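Local coordinates for tetratricopeptide repeat domain protein (Salinibacter ruber, PDB 3MA5) that is of unknown function but, as a tetratricopeptide repeat domain from a longer protein, probably serves as a helical scaffold for protein-protein interactions, at residues A[6-18]-A[29-43]. Sequence-based numbering, arbitrary orientation.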
loop_
_atom_site.group_PDB
_atom_site.type_symbol
_atom_site.label_atom_id
_atom_site.label_comp_id
_atom_site.label_asym_id
_atom_site.label_seq_id
_atom_site.Cartn_x
_atom_site.Cartn_y
_atom_site.Cartn_z
ATOM N N ASP A 6 -12.760 -11.058 4.193
ATOM C CA ASP A 6 -11.665 -11.170 5.157
ATOM C C ASP A 6 -10.409 -10.419 4.698
ATOM O O ASP A 6 -10.010 -10.513 3.534
ATOM C CB ASP A 6 -11.340 -12.650 5.367
ATOM C CG ASP A 6 -10.239 -12.865 6.372
ATOM O OD1 ASP A 6 -10.374 -12.363 7.510
ATOM O OD2 ASP A 6 -9.243 -13.540 6.022
ATOM N N PRO A 7 -9.767 -9.664 5.611
ATOM C CA PRO A 7 -8.559 -8.896 5.301
ATOM C C PRO A 7 -7.623 -9.590 4.318
ATOM O O PRO A 7 -7.413 -9.098 3.206
ATOM C CB PRO A 7 -7.930 -8.693 6.663
ATOM C CG PRO A 7 -9.119 -8.470 7.514
ATOM C CD PRO A 7 -10.142 -9.490 7.024
ATOM N N PHE A 8 -7.065 -10.735 4.701
ATOM C CA PHE A 8 -6.174 -11.408 3.774
ATOM C C PHE A 8 -6.891 -11.824 2.495
ATOM O O PHE A 8 -6.354 -11.677 1.404
ATOM C CB PHE A 8 -5.525 -12.652 4.385
ATOM C CG PHE A 8 -4.668 -13.422 3.397
ATOM C CD1 PHE A 8 -3.423 -12.932 2.992
ATOM C CD2 PHE A 8 -5.156 -14.577 2.790
ATOM C CE1 PHE A 8 -2.683 -13.579 1.997
ATOM C CE2 PHE A 8 -4.426 -15.224 1.798
ATOM C CZ PHE A 8 -3.188 -14.724 1.396
ATOM N N THR A 9 -8.101 -12.350 2.611
ATOM C CA THR A 9 -8.794 -12.795 1.413
ATOM C C THR A 9 -8.812 -11.708 0.339
ATOM O O THR A 9 -8.281 -11.914 -0.753
ATOM C CB THR A 9 -10.228 -13.287 1.747
ATOM O OG1 THR A 9 -10.145 -14.521 2.477
ATOM C CG2 THR A 9 -11.041 -13.513 0.480
ATOM N N ARG A 10 -9.394 -10.548 0.642
ATOM C CA ARG A 10 -9.432 -9.477 -0.350
ATOM C C ARG A 10 -8.062 -8.874 -0.626
ATOM O O ARG A 10 -7.810 -8.377 -1.719
ATOM C CB ARG A 10 -10.442 -8.379 0.028
ATOM C CG ARG A 10 -10.748 -8.222 1.493
ATOM C CD ARG A 10 -12.206 -7.833 1.655
ATOM N NE ARG A 10 -12.362 -6.449 2.073
ATOM C CZ ARG A 10 -12.079 -6.009 3.291
ATOM N NH1 ARG A 10 -11.627 -6.852 4.212
ATOM N NH2 ARG A 10 -12.247 -4.727 3.587
ATOM N N TYR A 11 -7.172 -8.899 0.352
ATOM C CA TYR A 11 -5.829 -8.396 0.099
ATOM C C TYR A 11 -5.243 -9.237 -1.063
ATOM O O TYR A 11 -4.857 -8.702 -2.106
ATOM C CB TYR A 11 -4.957 -8.549 1.348
ATOM C CG TYR A 11 -3.488 -8.343 1.084
ATOM C CD1 TYR A 11 -2.902 -7.085 1.211
ATOM C CD2 TYR A 11 -2.687 -9.404 0.679
ATOM C CE1 TYR A 11 -1.551 -6.889 0.949
ATOM C CE2 TYR A 11 -1.336 -9.221 0.406
ATOM C CZ TYR A 11 -0.775 -7.959 0.543
ATOM O OH TYR A 11 0.560 -7.766 0.288
ATOM N N ALA A 12 -5.190 -10.556 -0.871
ATOM C CA ALA A 12 -4.672 -11.462 -1.892
ATOM C C ALA A 12 -5.478 -11.266 -3.174
ATOM O O ALA A 12 -4.934 -11.311 -4.279
ATOM C CB ALA A 12 -4.769 -12.918 -1.411
ATOM N N LEU A 13 -6.777 -11.054 -3.011
ATOM C CA LEU A 13 -7.673 -10.815 -4.133
ATOM C C LEU A 13 -7.085 -9.649 -4.927
ATOM O O LEU A 13 -6.681 -9.803 -6.083
ATOM C CB LEU A 13 -9.049 -10.424 -3.598
ATOM C CG LEU A 13 -10.316 -10.417 -4.453
ATOM C CD1 LEU A 13 -9.982 -10.400 -5.925
ATOM C CD2 LEU A 13 -11.124 -11.647 -4.097
ATOM N N ALA A 14 -7.036 -8.488 -4.278
ATOM C CA ALA A 14 -6.499 -7.259 -4.855
ATOM C C ALA A 14 -5.161 -7.501 -5.519
ATOM O O ALA A 14 -4.817 -6.861 -6.504
ATOM C CB ALA A 14 -6.329 -6.222 -3.770
ATOM N N GLN A 15 -4.416 -8.439 -4.953
ATOM C CA GLN A 15 -3.088 -8.810 -5.415
ATOM C C GLN A 15 -3.024 -9.577 -6.720
ATOM O O GLN A 15 -2.082 -9.416 -7.494
ATOM C CB GLN A 15 -2.409 -9.622 -4.331
ATOM C CG GLN A 15 -1.782 -8.788 -3.239
ATOM C CD GLN A 15 -0.311 -8.562 -3.498
ATOM O OE1 GLN A 15 0.073 -7.606 -4.169
ATOM N NE2 GLN A 15 0.523 -9.468 -2.989
ATOM N N GLU A 16 -4.007 -10.428 -6.962
ATOM C CA GLU A 16 -4.014 -11.187 -8.200
ATOM C C GLU A 16 -4.330 -10.201 -9.321
ATOM O O GLU A 16 -3.677 -10.215 -10.371
ATOM C CB GLU A 16 -5.058 -12.315 -8.151
ATOM C CG GLU A 16 -4.812 -13.464 -7.160
ATOM C CD GLU A 16 -3.476 -14.173 -7.365
ATOM O OE1 GLU A 16 -2.784 -13.898 -8.375
ATOM O OE2 GLU A 16 -3.123 -15.010 -6.500
ATOM N N HIS A 17 -5.324 -9.344 -9.091
ATOM C CA HIS A 17 -5.698 -8.313 -10.063
ATOM C C HIS A 17 -4.437 -7.599 -10.539
ATOM O O HIS A 17 -4.096 -7.635 -11.717
ATOM C CB HIS A 17 -6.638 -7.299 -9.423
ATOM C CG HIS A 17 -8.036 -7.793 -9.276
ATOM N ND1 HIS A 17 -8.769 -8.271 -10.341
ATOM C CD2 HIS A 17 -8.852 -7.873 -8.195
ATOM C CE1 HIS A 17 -9.973 -8.622 -9.926
ATOM N NE2 HIS A 17 -10.048 -8.388 -8.626
ATOM N N LEU A 18 -3.757 -6.948 -9.604
ATOM C CA LEU A 18 -2.510 -6.265 -9.891
ATOM C C LEU A 18 -1.663 -7.009 -10.931
ATOM O O LEU A 18 -1.125 -6.390 -11.850
ATOM C CB LEU A 18 -1.693 -6.139 -8.613
ATOM C CG LEU A 18 -1.782 -4.844 -7.831
ATOM C CD1 LEU A 18 -0.765 -4.881 -6.699
ATOM C CD2 LEU A 18 -1.498 -3.683 -8.758
ATOM N N LEU A 29 -10.207 -2.124 -3.980
ATOM C CA LEU A 29 -10.017 -2.990 -2.825
ATOM C C LEU A 29 -9.001 -2.426 -1.824
ATOM O O LEU A 29 -9.280 -2.348 -0.626
ATOM C CB LEU A 29 -9.562 -4.382 -3.288
ATOM C CG LEU A 29 -10.576 -5.258 -4.032
ATOM C CD1 LEU A 29 -9.864 -6.456 -4.631
ATOM C CD2 LEU A 29 -11.676 -5.707 -3.088
ATOM N N PHE A 30 -7.826 -2.031 -2.312
ATOM C CA PHE A 30 -6.790 -1.496 -1.431
ATOM C C PHE A 30 -7.251 -0.319 -0.573
ATOM O O PHE A 30 -7.018 -0.305 0.636
ATOM C CB PHE A 30 -5.547 -1.082 -2.237
ATOM C CG PHE A 30 -4.646 -2.227 -2.596
ATOM C CD1 PHE A 30 -4.405 -3.262 -1.690
ATOM C CD2 PHE A 30 -4.016 -2.269 -3.834
ATOM C CE1 PHE A 30 -3.550 -4.321 -2.014
ATOM C CE2 PHE A 30 -3.159 -3.325 -4.170
ATOM C CZ PHE A 30 -2.928 -4.348 -3.257
ATOM N N GLU A 31 -7.893 0.662 -1.202
ATOM C CA GLU A 31 -8.358 1.858 -0.501
ATOM C C GLU A 31 -9.370 1.508 0.563
ATOM O O GLU A 31 -9.356 2.076 1.660
ATOM C CB GLU A 31 -8.981 2.850 -1.487
ATOM C CG GLU A 31 -8.106 4.054 -1.788
ATOM C CD GLU A 31 -8.492 4.732 -3.094
ATOM O OE1 GLU A 31 -9.704 4.791 -3.377
ATOM O OE2 GLU A 31 -7.594 5.206 -3.832
ATOM N N GLU A 32 -10.244 0.572 0.214
ATOM C CA GLU A 32 -11.301 0.079 1.087
ATOM C C GLU A 32 -10.666 -0.570 2.326
ATOM O O GLU A 32 -10.987 -0.235 3.471
ATOM C CB GLU A 32 -12.097 -0.931 0.281
ATOM C CG GLU A 32 -13.260 -1.578 0.950
ATOM C CD GLU A 32 -13.740 -2.753 0.115
ATOM O OE1 GLU A 32 -12.912 -3.680 -0.093
ATOM O OE2 GLU A 32 -14.914 -2.751 -0.343
ATOM N N LEU A 33 -9.746 -1.492 2.067
ATOM C CA LEU A 33 -9.003 -2.200 3.098
ATOM C C LEU A 33 -8.327 -1.256 4.045
ATOM O O LEU A 33 -8.280 -1.492 5.234
ATOM C CB LEU A 33 -7.905 -3.029 2.471
ATOM C CG LEU A 33 -8.121 -4.507 2.251
ATOM C CD1 LEU A 33 -6.880 -5.050 1.588
ATOM C CD2 LEU A 33 -8.384 -5.194 3.571
ATOM N N VAL A 34 -7.754 -0.199 3.501
ATOM C CA VAL A 34 -7.053 0.755 4.327
ATOM C C VAL A 34 -7.952 1.492 5.322
ATOM O O VAL A 34 -7.487 1.931 6.375
ATOM C CB VAL A 34 -6.265 1.738 3.450
ATOM C CG1 VAL A 34 -5.975 3.013 4.198
ATOM C CG2 VAL A 34 -4.945 1.094 3.063
ATOM N N GLU A 35 -9.239 1.614 5.015
ATOM C CA GLU A 35 -10.134 2.299 5.931
ATOM C C GLU A 35 -10.938 1.333 6.795
ATOM O O GLU A 35 -11.296 1.669 7.926
ATOM C CB GLU A 35 -11.045 3.278 5.168
ATOM C CG GLU A 35 -11.722 2.730 3.933
ATOM C CD GLU A 35 -12.205 3.838 2.984
ATOM O OE1 GLU A 35 -11.916 5.030 3.261
ATOM O OE2 GLU A 35 -12.867 3.512 1.959
ATOM N N THR A 36 -11.208 0.131 6.288
ATOM C CA THR A 36 -11.943 -0.856 7.070
ATOM C C THR A 36 -11.014 -1.500 8.090
ATOM O O THR A 36 -11.329 -1.571 9.266
ATOM C CB THR A 36 -12.573 -1.959 6.181
ATOM O OG1 THR A 36 -11.568 -2.596 5.385
ATOM C CG2 THR A 36 -13.635 -1.359 5.280
ATOM N N ASP A 37 -9.856 -1.950 7.629
ATOM C CA ASP A 37 -8.846 -2.582 8.475
ATOM C C ASP A 37 -7.567 -1.753 8.341
ATOM O O ASP A 37 -6.618 -2.168 7.671
ATOM C CB ASP A 37 -8.585 -4.009 7.992
ATOM C CG ASP A 37 -9.833 -4.813 7.902
ATOM O OD1 ASP A 37 -10.194 -5.460 8.894
ATOM O OD2 ASP A 37 -10.471 -4.786 6.837
ATOM N N PRO A 38 -7.523 -0.578 8.985
ATOM C CA PRO A 38 -6.346 0.286 8.906
ATOM C C PRO A 38 -5.034 -0.252 9.460
ATOM O O PRO A 38 -3.972 0.174 9.010
ATOM C CB PRO A 38 -6.802 1.560 9.611
ATOM C CG PRO A 38 -7.749 1.057 10.597
ATOM C CD PRO A 38 -8.546 0.027 9.847
ATOM N N ASP A 39 -5.070 -1.169 10.427
ATOM C CA ASP A 39 -3.791 -1.677 10.924
ATOM C C ASP A 39 -3.366 -3.036 10.369
ATOM O O ASP A 39 -2.756 -3.844 11.063
ATOM C CB ASP A 39 -3.697 -1.691 12.463
ATOM C CG ASP A 39 -5.009 -1.410 13.147
ATOM O OD1 ASP A 39 -6.052 -1.909 12.671
ATOM O OD2 ASP A 39 -4.986 -0.704 14.178
ATOM N N TYR A 40 -3.708 -3.265 9.107
ATOM C CA TYR A 40 -3.311 -4.454 8.356
ATOM C C TYR A 40 -2.240 -3.856 7.433
ATOM O O TYR A 40 -2.549 -3.324 6.371
ATOM C CB TYR A 40 -4.472 -4.984 7.515
ATOM C CG TYR A 40 -4.126 -6.243 6.774
ATOM C CD1 TYR A 40 -4.397 -7.489 7.322
ATOM C CD2 TYR A 40 -3.480 -6.190 5.544
ATOM C CE1 TYR A 40 -4.030 -8.657 6.673
ATOM C CE2 TYR A 40 -3.100 -7.354 4.879
ATOM C CZ TYR A 40 -3.385 -8.589 5.453
ATOM O OH TYR A 40 -3.027 -9.758 4.819
ATOM N N VAL A 41 -0.991 -3.932 7.877
ATOM C CA VAL A 41 0.193 -3.378 7.188
ATOM C C VAL A 41 0.466 -3.630 5.696
ATOM O O VAL A 41 0.994 -2.754 5.006
ATOM C CB VAL A 41 1.486 -3.804 7.919
ATOM C CG1 VAL A 41 2.369 -2.610 8.156
ATOM C CG2 VAL A 41 1.136 -4.501 9.213
ATOM N N GLY A 42 0.130 -4.819 5.210
ATOM C CA GLY A 42 0.407 -5.170 3.831
ATOM C C GLY A 42 -0.147 -4.301 2.727
ATOM O O GLY A 42 0.456 -4.197 1.642
ATOM N N THR A 43 -1.291 -3.680 2.997
ATOM C CA THR A 43 -1.960 -2.822 2.030
ATOM C C THR A 43 -1.194 -1.562 1.664
ATOM O O THR A 43 -1.179 -1.144 0.515
ATOM C CB THR A 43 -3.319 -2.365 2.553
ATOM O OG1 THR A 43 -3.976 -3.457 3.190
ATOM C CG2 THR A 43 -4.185 -1.863 1.421
#
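L33 lays its CD2 methyl over one face of the R10 guanidinium, while the acidic and hydroxyl groups of E32, T36 and D37 gather round the edge of that group. The F30 ring takes the A14 methyl over one face, a CH-pi contact with CB 4.0 Å from the ring centroid, and meets L18 CD1 at its edge. Y11, a broad flat ring filling the hole among F30, L33, G42 and T43, has Y40 OH over one face and the carbonyl O of G42 at its edge, 3.4 Å from CE1. The Y11 and Y40 rings meet obliquely, their planes 50° apart, and P7 packs its CB against Y40 CD1. The arrangement is consistent with the antiparallel helix pair of a tetratricopeptide repeat: the axes of segments 7-18 and 29-36 come within 9.8 Å, their N-to-C directions 157° apart, and the type I turn D37 to Y40 leads towards the predicted next repeat. Alanine suits position 14, where its single methyl fits between L29 and the F30 face; the A14 and L29 CA atoms, 5.9 Å apart, are the nearest pair in the register. L29 settles among R10, L13, A14 and H17. At the partly exposed margin a long, branched cation suits R10: its chain, bent at chi2 and chi3, brings NH2 to T36 OG1 in a 2.9 Å hydrogen bond lying nearly in the guanidinium plane, though bent to 137°. NE forms a long salt bridge to E32 OE1, 3.6 Å, and NH1 another to D37 OD2. A leucine in place of R10 would probably leave both carboxylates without their cationic mate and T36 OG1 without this donor. Leucine's two branches let L33 cover the guanidinium with one methyl while the other, CD1, packs against Y11 CA and CB.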